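Local coordinates for EGF family domain-containing protein (Toxoplasma gondii, PDB 4Z80) that binds a RON2-family peptide and probably serves as an AMA-type receptor at the moving junction during host-cell invasion, at residues 116-121 with 215-220. Residues are numbered along the deposited sequence; the frame is centred on the assembly and turned at random.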
loop_
_atom_site.group_PDB
_atom_site.type_symbol
_atom_site.label_atom_id
_atom_site.label_comp_id
_atom_site.label_asym_id
_atom_site.label_seq_id
_atom_site.Cartn_x
_atom_site.Cartn_y
_atom_site.Cartn_z
ATOM N N ARG A 116 -9.743 7.377 8.973
ATOM C CA ARG A 116 -9.471 8.676 8.384
ATOM C C ARG A 116 -8.690 8.567 7.064
ATOM O O ARG A 116 -8.873 9.392 6.165
ATOM C CB ARG A 116 -8.715 9.539 9.408
ATOM C CG ARG A 116 -8.227 10.872 8.912
ATOM C CD ARG A 116 -9.337 11.896 8.682
ATOM N NE ARG A 116 -8.651 13.144 8.399
ATOM C CZ ARG A 116 -8.260 14.030 9.310
ATOM N NH1 ARG A 116 -8.590 13.889 10.591
ATOM N NH2 ARG A 116 -7.563 15.079 8.921
ATOM N N TRP A 117 -7.832 7.555 6.944
ATOM C CA TRP A 117 -7.000 7.395 5.751
ATOM C C TRP A 117 -7.819 7.311 4.464
ATOM O O TRP A 117 -7.302 7.607 3.391
ATOM C CB TRP A 117 -6.105 6.148 5.872
ATOM C CG TRP A 117 -6.845 4.841 5.809
ATOM C CD1 TRP A 117 -7.316 4.119 6.859
ATOM C CD2 TRP A 117 -7.207 4.112 4.624
ATOM N NE1 TRP A 117 -7.951 2.981 6.407
ATOM C CE2 TRP A 117 -7.893 2.956 5.038
ATOM C CE3 TRP A 117 -7.000 4.322 3.259
ATOM C CZ2 TRP A 117 -8.385 2.012 4.132
ATOM C CZ3 TRP A 117 -7.495 3.383 2.359
ATOM C CH2 TRP A 117 -8.174 2.247 2.800
ATOM N N LYS A 118 -9.085 6.930 4.573
ATOM C CA LYS A 118 -9.918 6.734 3.386
ATOM C C LYS A 118 -10.272 8.026 2.671
ATOM O O LYS A 118 -10.640 7.994 1.494
ATOM C CB LYS A 118 -11.199 5.992 3.760
ATOM C CG LYS A 118 -10.942 4.580 4.205
ATOM C CD LYS A 118 -12.238 3.863 4.520
ATOM C CE LYS A 118 -11.976 2.470 5.044
ATOM N NZ LYS A 118 -13.240 1.795 5.436
ATOM N N ASN A 119 -10.206 9.155 3.368
ATOM C CA ASN A 119 -10.409 10.443 2.703
ATOM C C ASN A 119 -9.244 10.723 1.766
ATOM O O ASN A 119 -8.123 10.275 2.013
ATOM C CB ASN A 119 -10.532 11.585 3.708
ATOM C CG ASN A 119 -11.711 11.432 4.646
ATOM O OD1 ASN A 119 -12.514 10.504 4.532
ATOM N ND2 ASN A 119 -11.812 12.354 5.601
ATOM N N GLU A 120 -9.487 11.458 0.685
ATOM C CA GLU A 120 -8.407 11.781 -0.228
ATOM C C GLU A 120 -7.380 12.721 0.388
ATOM O O GLU A 120 -7.651 13.432 1.362
ATOM C CB GLU A 120 -8.949 12.406 -1.513
ATOM C CG GLU A 120 -9.554 11.397 -2.464
ATOM C CD GLU A 120 -9.906 12.001 -3.809
ATOM O OE1 GLU A 120 -9.606 13.189 -4.032
ATOM O OE2 GLU A 120 -10.489 11.279 -4.638
ATOM N N ILE A 121 -6.197 12.725 -0.212
ATOM C CA ILE A 121 -5.141 13.663 0.148
ATOM C C ILE A 121 -5.454 15.086 -0.290
ATOM O O ILE A 121 -6.348 15.324 -1.114
ATOM C CB ILE A 121 -3.781 13.230 -0.470
ATOM C CG1 ILE A 121 -3.821 13.299 -2.011
ATOM C CG2 ILE A 121 -3.418 11.829 0.004
ATOM C CD1 ILE A 121 -2.486 12.975 -2.693
ATOM N N GLY A 215 -15.733 3.201 -4.411
ATOM C CA GLY A 215 -16.652 4.318 -4.274
ATOM C C GLY A 215 -17.086 4.600 -2.852
ATOM O O GLY A 215 -16.897 3.777 -1.948
ATOM N N GLY A 216 -17.661 5.781 -2.657
ATOM C CA GLY A 216 -18.282 6.138 -1.395
ATOM C C GLY A 216 -17.415 7.006 -0.510
ATOM O O GLY A 216 -17.793 7.285 0.625
ATOM N N HIS A 217 -16.273 7.448 -1.031
ATOM C CA HIS A 217 -15.281 8.160 -0.223
ATOM C C HIS A 217 -15.300 9.662 -0.468
ATOM O O HIS A 217 -15.763 10.121 -1.511
ATOM C CB HIS A 217 -13.881 7.623 -0.518
ATOM C CG HIS A 217 -13.781 6.134 -0.452
ATOM N ND1 HIS A 217 -13.986 5.428 0.714
ATOM C CD2 HIS A 217 -13.506 5.213 -1.407
ATOM C CE1 HIS A 217 -13.839 4.136 0.473
ATOM N NE2 HIS A 217 -13.546 3.981 -0.805
ATOM N N LYS A 218 -14.786 10.426 0.494
ATOM C CA LYS A 218 -14.662 11.867 0.341
ATOM C C LYS A 218 -13.450 12.204 -0.513
ATOM O O LYS A 218 -12.317 11.861 -0.160
ATOM C CB LYS A 218 -14.559 12.542 1.714
ATOM C CG LYS A 218 -15.833 12.416 2.538
ATOM C CD LYS A 218 -15.610 12.797 3.998
ATOM C CE LYS A 218 -16.708 12.234 4.900
ATOM N NZ LYS A 218 -16.714 10.739 4.913
ATOM N N GLY A 219 -13.685 12.884 -1.633
ATOM C CA GLY A 219 -12.631 13.173 -2.588
ATOM C C GLY A 219 -12.774 14.528 -3.256
ATOM O O GLY A 219 -13.691 15.299 -2.963
ATOM N N TYR A 220 -11.849 14.822 -4.155
ATOM C CA TYR A 220 -11.806 16.131 -4.780
ATOM C C TYR A 220 -12.942 16.285 -5.775
ATOM O O TYR A 220 -13.453 15.306 -6.311
ATOM C CB TYR A 220 -10.445 16.374 -5.446
ATOM C CG TYR A 220 -10.230 15.883 -6.871
ATOM C CD1 TYR A 220 -9.973 14.544 -7.150
ATOM C CD2 TYR A 220 -10.200 16.786 -7.927
ATOM C CE1 TYR A 220 -9.732 14.118 -8.444
ATOM C CE2 TYR A 220 -9.959 16.369 -9.221
ATOM C CZ TYR A 220 -9.731 15.035 -9.475
ATOM O OH TYR A 220 -9.482 14.630 -10.768
HETATM O O HOH W 1 -14.109 9.091 2.953
HETATM O O HOH W 2 -14.567 9.792 6.523
HETATM O O HOH W 3 -12.636 12.508 -6.155
#
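Within the PAN-type ectodomain of this AMA-family protein, the extended chain leaving the 3-10 turn 116-118 docks on the short strand 218-219, which pairs antiparallel with 238-239. Two hydrogen bonds, to K218 on the strand and to Y220 just beyond it, join them. E120 N donates to K218 O at 3.0 Å, almost along the C=O axis (172°). The side chain of E120 makes the second: CG lies anti to the carbonyl carbon and the chain runs out extended, so that the carboxylate passes over G219 and accepts a hydrogen bond from Y220 N, OE1 to N 2.8 Å. The donor stands above the carboxylate plane, 60° out of it. On the way CD of E120 lies 3.2 Å from the CA of G219, a close approach possible because glycine has no side chain there. OE1 also sits in the plane of the Y220 ring at its edge, 3.4 Å from CD1. The other oxygen, OE2, accepts a hydrogen bond from a water that also donates to Y220 O; this largely buried, probably ionised carboxylate is thus held through both oxygens. Farther out, A155 N gives OE2 a weak hydrogen bond, and the Y220 hydroxyl is hydrogen-bonded to G156 O.

Around the 3-10 turn, K118 O lies obliquely by the H217 ring, 3.8 Å from CB. N119 N closes the turn on R116 O. N119 and K218 run side by side in the same direction. K118 O is hydrogen-bonded to R290 NH1, H217 NE2 to E288 OE2, and N119 ND2 to I148 O. That last bond fixes the flip of the amide: OD1 accepts hydrogen bonds from two waters, one bound to K218 N, the other at 2.8 Å from K218 NZ, where the bend at chi4 (64°) turns NZ toward that water.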